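Local coordinates for putative uncharacterized protein lp_3323 (Lactobacillus plantarum, PDB 3DC7), which is of unknown function but belongs to the GDSL-like lipase/acylhydrolase family of SGNH hydrolases and so probably hydrolyses ester bonds, at residues 119-122 and 123-127; 104-108 and 109-113. One frame throughout, in Å; residues are numbered along the deposited sequence.

Contact 1: residues 119-122 and 123-127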
ATOM      1  N   LEU A 119      -7.317  -1.411  21.917  1.00 28.51           N
ATOM      2  CA  LEU A 119      -5.898  -1.747  21.799  1.00 27.08           C
ATOM      3  C   LEU A 119      -5.112  -0.550  21.258  1.00 26.01           C
ATOM      4  O   LEU A 119      -4.180  -0.090  21.893  1.00 25.32           O
ATOM      5  CB  LEU A 119      -5.688  -2.957  20.891  1.00 26.39           C
ATOM      6  CG  LEU A 119      -4.508  -3.934  21.085  1.00 27.36           C
ATOM      7  CD1 LEU A 119      -4.116  -4.548  19.752  1.00 26.30           C
ATOM      8  CD2 LEU A 119      -3.287  -3.345  21.739  1.00 25.64           C
ATOM      9  N   LEU A 120      -5.518  -0.055  20.092  1.00 25.54           N
ATOM     10  CA  LEU A 120      -4.875   1.082  19.437  1.00 25.55           C
ATOM     11  C   LEU A 120      -4.868   2.373  20.265  1.00 25.84           C
ATOM     12  O   LEU A 120      -3.881   3.101  20.239  1.00 26.16           O
ATOM     13  CB  LEU A 120      -5.523   1.346  18.070  1.00 25.28           C
ATOM     14  CG  LEU A 120      -5.233   0.261  17.033  1.00 25.04           C
ATOM     15  CD1 LEU A 120      -6.191   0.353  15.853  1.00 25.38           C
ATOM     16  CD2 LEU A 120      -3.776   0.324  16.596  1.00 24.18           C
ATOM     17  N   THR A 121      -5.961   2.663  20.970  1.00 25.38           N
ATOM     18  CA  THR A 121      -6.013   3.822  21.867  1.00 26.40           C
ATOM     19  C   THR A 121      -5.047   3.638  23.046  1.00 26.15           C
ATOM     20  O   THR A 121      -4.275   4.528  23.368  1.00 26.51           O
ATOM     21  CB  THR A 121      -7.440   4.078  22.388  1.00 26.48           C
ATOM     22  OG1 THR A 121      -8.320   4.225  21.267  1.00 26.55           O
ATOM     23  CG2 THR A 121      -7.493   5.350  23.249  1.00 27.08           C
ATOM     24  N   GLY A 122      -5.069   2.457  23.656  1.00 26.19           N
ATOM     25  CA  GLY A 122      -4.125   2.120  24.715  1.00 25.67           C
ATOM     26  C   GLY A 122      -2.677   2.355  24.333  1.00 25.32           C
ATOM     27  O   GLY A 122      -1.915   2.970  25.093  1.00 25.24           O
ATOM     28  N   LEU A 123      -2.296   1.874  23.150  1.00 25.02           N
ATOM     29  CA  LEU A 123      -0.907   1.949  22.698  1.00 24.92           C
ATOM     30  C   LEU A 123      -0.446   3.382  22.442  1.00 25.50           C
ATOM     31  O   LEU A 123       0.688   3.742  22.774  1.00 25.71           O
ATOM     32  CB  LEU A 123      -0.707   1.110  21.438  1.00 24.42           C
ATOM     33  CG  LEU A 123      -0.801  -0.412  21.564  1.00 24.06           C
ATOM     34  CD1 LEU A 123      -0.923  -1.070  20.200  1.00 21.79           C
ATOM     35  CD2 LEU A 123       0.382  -0.972  22.325  1.00 22.87           C
ATOM     36  N   GLN A 124      -1.325   4.182  21.838  1.00 26.09           N
ATOM     37  CA  GLN A 124      -0.992   5.542  21.426  1.00 27.20           C
ATOM     38  C   GLN A 124      -1.000   6.488  22.618  1.00 28.08           C
ATOM     39  O   GLN A 124      -0.265   7.472  22.632  1.00 28.33           O
ATOM     40  CB  GLN A 124      -1.967   6.057  20.357  1.00 27.23           C
ATOM     41  CG  GLN A 124      -1.912   5.354  19.002  1.00 27.69           C
ATOM     42  CD  GLN A 124      -0.567   5.502  18.293  1.00 29.41           C
ATOM     43  OE1 GLN A 124       0.473   5.143  18.841  1.00 29.73           O
ATOM     44  NE2 GLN A 124      -0.588   6.015  17.061  1.00 27.33           N
ATOM     45  N   THR A 125      -1.835   6.171  23.613  1.00 28.60           N
ATOM     46  CA  THR A 125      -1.930   6.940  24.841  1.00 28.65           C
ATOM     47  C   THR A 125      -0.700   6.703  25.690  1.00 28.57           C
ATOM     48  O   THR A 125      -0.100   7.659  26.176  1.00 28.57           O
ATOM     49  CB  THR A 125      -3.195   6.576  25.624  1.00 28.71           C
ATOM     50  OG1 THR A 125      -4.337   6.827  24.796  1.00 30.08           O
ATOM     51  CG2 THR A 125      -3.312   7.392  26.897  1.00 28.61           C
ATOM     52  N   ASN A 126      -0.296   5.441  25.835  1.00 28.24           N
ATOM     53  CA  ASN A 126       0.772   5.108  26.793  1.00 27.99           C
ATOM     54  C   ASN A 126       2.191   5.047  26.241  1.00 27.56           C
ATOM     55  O   ASN A 126       3.139   5.157  26.996  1.00 27.81           O
ATOM     56  CB  ASN A 126       0.416   3.841  27.572  1.00 27.84           C
ATOM     57  CG  ASN A 126      -0.838   4.019  28.404  1.00 28.75           C
ATOM     58  OD1 ASN A 126      -0.816   4.701  29.435  1.00 30.03           O
ATOM     59  ND2 ASN A 126      -1.949   3.440  27.948  1.00 29.36           N
ATOM     60  N   TRP A 127       2.331   4.857  24.933  1.00 27.14           N
ATOM     61  CA  TRP A 127       3.641   4.915  24.266  1.00 26.90           C
ATOM     62  C   TRP A 127       3.563   5.845  23.037  1.00 26.70           C
ATOM     63  O   TRP A 127       3.745   5.405  21.899  1.00 26.71           O
ATOM     64  CB  TRP A 127       4.094   3.518  23.849  1.00 26.62           C
ATOM     65  CG  TRP A 127       4.285   2.555  24.989  1.00 28.17           C
ATOM     66  CD1 TRP A 127       5.441   2.329  25.696  1.00 27.85           C
ATOM     67  CD2 TRP A 127       3.300   1.672  25.543  1.00 27.66           C
ATOM     68  NE1 TRP A 127       5.228   1.363  26.647  1.00 28.47           N
ATOM     69  CE2 TRP A 127       3.926   0.945  26.579  1.00 28.34           C
ATOM     70  CE3 TRP A 127       1.951   1.424  25.262  1.00 27.20           C
ATOM     71  CZ2 TRP A 127       3.246  -0.010  27.340  1.00 27.70           C
ATOM     72  CZ3 TRP A 127       1.277   0.477  26.016  1.00 27.16           C
ATOM     73  CH2 TRP A 127       1.927  -0.226  27.046  1.00 27.66           C
TER
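The carbonyl oxygen Thr121 O is gripped twice by Thr125. The backbone bond, Thr125 N to Thr121 O, is 3.0 Å, and the hydroxyl adds a shorter one, Thr125 OG1 to Thr121 O at 2.7 Å, a common i to i-4 interaction in helices. The amide comes in almost in line with the C=O, while the hydroxyl donates from above the carbonyl plane, 41° out of it. OG1 can reach back because it stands beside its own backbone N (chi1 -59°), with CG2 taking the place anti to that N. With nearly the same torsion one turn earlier, Thr121 lies side by side with Thr125; its hydroxyl bonds to Met117 O.

Gly122 O is held in the same doubled way by Asn126, whose backbone N and amide ND2 both donate to it, ND2 at 2.9 Å. Asparagine suits this last helical residue, since its side-chain amide can fold back onto a carbonyl of the final turn; its CB lies over one face of the Trp127 ring, offset toward the rim. Trp127 itself leaves helical geometry.

Gln124 OE1 accepts from Lys132 NZ, and NE2 donates to Tyr173 O. On the buried side, Leu119 CD2 meets Leu123 CD1 at 3.6 Å as the two side chains cross at a slant; their branched apolar ends suit a place between helix and sheet, bringing no polar atom into it. With these leucines toward strands 85-89 and 132-136, and Thr121 and Thr125 on a more open side beside Ile190 of the second subunit, this is an amphipathic helix packed on the parallel sheet of an alpha/beta fold.

Contact 2: residues 104-108 and 109-113; sequences YGDCD and MTTFY
Met109, a selenomethionine, takes the second position of a type I beta turn from Asp108 to Thr111, and Asp108 OD1 reaches past it to the next residue. There Thr110 N donates to Asp108 OD1 over 2.9 Å, meeting the carboxylate from above its plane, 47° out; the short aspartate chain suits this Asx turn, in which OD1 meets the N two residues on. The Met109 side chain heads off to Ala115 and Met118. Thr111 closes the turn with a weak bond from its N to Asp108 O, 3.3 Å long though nearly straight. Its hydroxyl, set between backbone N and carbonyl carbon (chi1 61°), gives a long 3.3 Å bond from OG1 to Asp106 OD2, met on its anti side, 27° out of the carboxylate plane, and also caps Gly114 N, making Thr111 the N-cap of helix 112-126. Asp106 OD2 also accepts from Gln103 N.

Tyr113 lays one ring face under Tyr104 N, 3.6 Å above the ring centre. The side chains cross at about a right angle; Tyr113 OH bonds to Gln168 OE1 and Tyr104 OH to Asp172 OD2. A water joining Gly105 N to Asp106 O bonds weakly to Tyr113 O, tying loop to helix. Two aspartates around the helix start would probably complement its partial positive charge.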
ATOM      1  N   TYR A 104     -17.432  -1.239  12.101  1.00 35.13           N
ATOM      2  CA  TYR A 104     -16.590  -0.059  12.245  1.00 35.78           C
ATOM      3  C   TYR A 104     -17.323   0.992  13.098  1.00 36.02           C
ATOM      4  O   TYR A 104     -18.452   1.362  12.804  1.00 35.75           O
ATOM      5  CB  TYR A 104     -16.225   0.476  10.857  1.00 36.40           C
ATOM      6  CG  TYR A 104     -15.367   1.712  10.863  1.00 36.92           C
ATOM      7  CD1 TYR A 104     -15.914   2.959  10.558  1.00 39.21           C
ATOM      8  CD2 TYR A 104     -14.014   1.641  11.159  1.00 38.55           C
ATOM      9  CE1 TYR A 104     -15.129   4.113  10.551  1.00 39.55           C
ATOM     10  CE2 TYR A 104     -13.215   2.784  11.161  1.00 40.36           C
ATOM     11  CZ  TYR A 104     -13.787   4.020  10.854  1.00 40.61           C
ATOM     12  OH  TYR A 104     -13.015   5.162  10.854  1.00 40.90           O
ATOM     13  N   GLY A 105     -16.692   1.429  14.181  1.00 36.50           N
ATOM     14  CA  GLY A 105     -17.351   2.331  15.121  1.00 37.23           C
ATOM     15  C   GLY A 105     -17.661   1.701  16.470  1.00 37.87           C
ATOM     16  O   GLY A 105     -17.942   2.417  17.433  1.00 37.92           O
ATOM     17  N   ASP A 106     -17.630   0.371  16.552  1.00 38.46           N
ATOM     18  CA  ASP A 106     -17.770  -0.305  17.849  1.00 39.49           C
ATOM     19  C   ASP A 106     -16.578   0.045  18.729  1.00 39.91           C
ATOM     20  O   ASP A 106     -15.454   0.178  18.230  1.00 39.88           O
ATOM     21  CB  ASP A 106     -17.845  -1.828  17.685  1.00 39.68           C
ATOM     22  CG  ASP A 106     -19.141  -2.288  17.050  1.00 40.27           C
ATOM     23  OD1 ASP A 106     -20.121  -1.514  17.034  1.00 41.42           O
ATOM     24  OD2 ASP A 106     -19.172  -3.435  16.563  1.00 40.80           O
ATOM     25  N   CYS A 107     -16.816   0.196  20.026  1.00 40.51           N
ATOM     26  CA  CYS A 107     -15.741   0.611  20.925  1.00 41.67           C
ATOM     27  C   CYS A 107     -15.569  -0.237  22.185  1.00 41.18           C
ATOM     28  O   CYS A 107     -14.917   0.190  23.152  1.00 41.26           O
ATOM     29  CB  CYS A 107     -15.844   2.103  21.265  1.00 42.04           C
ATOM     30  SG  CYS A 107     -17.454   2.645  21.748  1.00 46.75           S
ATOM     31  N   ASP A 108     -16.131  -1.443  22.170  1.00 40.47           N
ATOM     32  CA  ASP A 108     -15.816  -2.384  23.226  1.00 39.66           C
ATOM     33  C   ASP A 108     -15.324  -3.749  22.735  1.00 38.68           C
ATOM     34  O   ASP A 108     -15.562  -4.149  21.588  1.00 38.27           O
ATOM     35  CB  ASP A 108     -16.941  -2.468  24.273  1.00 40.29           C
ATOM     36  CG  ASP A 108     -17.986  -3.538  23.967  1.00 42.21           C
ATOM     37  OD1 ASP A 108     -17.778  -4.406  23.086  1.00 43.59           O
ATOM     38  OD2 ASP A 108     -19.034  -3.520  24.653  1.00 45.10           O
HETATM   39  N   MSE A 109     -14.647  -4.445  23.641  1.00 37.05           N
HETATM   40  CA  MSE A 109     -13.876  -5.640  23.373  1.00 36.34           C
HETATM   41  C   MSE A 109     -14.696  -6.863  22.994  1.00 34.68           C
HETATM   42  O   MSE A 109     -14.142  -7.913  22.672  1.00 34.59           O
HETATM   43  CB  MSE A 109     -13.111  -5.966  24.632  1.00 36.93           C
HETATM   44  CG  MSE A 109     -11.758  -6.507  24.397  1.00 40.36           C
HETATM   45 SE   MSE A 109     -10.882  -6.469  26.108  1.00 48.78          SE
HETATM   46  CE  MSE A 109     -10.863  -4.543  26.441  1.00 44.22           C
ATOM     47  N   THR A 110     -16.012  -6.721  23.076  1.00 32.86           N
ATOM     48  CA  THR A 110     -16.967  -7.746  22.676  1.00 31.65           C
ATOM     49  C   THR A 110     -16.842  -8.110  21.188  1.00 30.01           C
ATOM     50  O   THR A 110     -17.117  -9.245  20.793  1.00 28.98           O
ATOM     51  CB  THR A 110     -18.409  -7.302  23.093  1.00 31.72           C
ATOM     52  OG1 THR A 110     -18.880  -8.158  24.141  1.00 33.84           O
ATOM     53  CG2 THR A 110     -19.405  -7.320  21.939  1.00 33.00           C
ATOM     54  N   THR A 111     -16.410  -7.143  20.376  1.00 28.02           N
ATOM     55  CA  THR A 111     -16.259  -7.368  18.944  1.00 26.72           C
ATOM     56  C   THR A 111     -14.827  -7.104  18.517  1.00 25.77           C
ATOM     57  O   THR A 111     -14.069  -6.442  19.232  1.00 26.17           O
ATOM     58  CB  THR A 111     -17.231  -6.501  18.098  1.00 26.51           C
ATOM     59  OG1 THR A 111     -16.971  -5.110  18.316  1.00 24.76           O
ATOM     60  CG2 THR A 111     -18.699  -6.813  18.434  1.00 27.14           C
ATOM     61  N   PHE A 112     -14.463  -7.619  17.353  1.00 24.41           N
ATOM     62  CA  PHE A 112     -13.108  -7.445  16.821  1.00 23.76           C
ATOM     63  C   PHE A 112     -12.790  -5.970  16.581  1.00 22.96           C
ATOM     64  O   PHE A 112     -11.706  -5.512  16.908  1.00 22.79           O
ATOM     65  CB  PHE A 112     -12.949  -8.235  15.524  1.00 23.16           C
ATOM     66  CG  PHE A 112     -11.532  -8.312  15.029  1.00 23.18           C
ATOM     67  CD1 PHE A 112     -10.534  -8.884  15.814  1.00 21.31           C
ATOM     68  CD2 PHE A 112     -11.201  -7.836  13.771  1.00 21.54           C
ATOM     69  CE1 PHE A 112      -9.227  -8.969  15.348  1.00 21.29           C
ATOM     70  CE2 PHE A 112      -9.889  -7.923  13.301  1.00 20.81           C
ATOM     71  CZ  PHE A 112      -8.906  -8.484  14.096  1.00 18.00           C
ATOM     72  N   TYR A 113     -13.746  -5.239  16.021  1.00 22.83           N
ATOM     73  CA  TYR A 113     -13.588  -3.806  15.759  1.00 22.92           C
ATOM     74  C   TYR A 113     -13.440  -2.990  17.031  1.00 23.21           C
ATOM     75  O   TYR A 113     -12.573  -2.111  17.122  1.00 23.02           O
ATOM     76  CB  TYR A 113     -14.778  -3.277  14.977  1.00 23.04           C
ATOM     77  CG  TYR A 113     -14.665  -3.367  13.478  1.00 22.24           C
ATOM     78  CD1 TYR A 113     -13.890  -2.441  12.750  1.00 22.61           C
ATOM     79  CD2 TYR A 113     -15.373  -4.334  12.768  1.00 23.87           C
ATOM     80  CE1 TYR A 113     -13.817  -2.502  11.350  1.00 22.07           C
ATOM     81  CE2 TYR A 113     -15.299  -4.411  11.375  1.00 21.82           C
ATOM     82  CZ  TYR A 113     -14.524  -3.495  10.680  1.00 23.62           C
ATOM     83  OH  TYR A 113     -14.469  -3.577   9.314  1.00 23.78           O
TER
HETATM   84  O   HOH W   1     -14.459   0.384  15.684  1.00 38.59           O

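In the fold
Both contacts belong to helix 112-126: contact 2 builds its N-terminal entrance and contact 1 its last turns, with centres about 16 Å apart and no touch between them. Contact 1 is mostly buried, its leucines set against strands 85-89 and 132-136. Contact 2 lies at the surface, where an irregular loop is tied by carboxylates and a water. Both approach the second subunit, contact 1 through Thr121, Gln124 and Thr125, contact 2 through Tyr104. Threonine hydroxyls work at both ends, but in different roles: in contact 1 they donate to carbonyls within the helix, whereas in contact 2 Thr111 caps an amide at its start. Helix 159-173 neighbours both contacts.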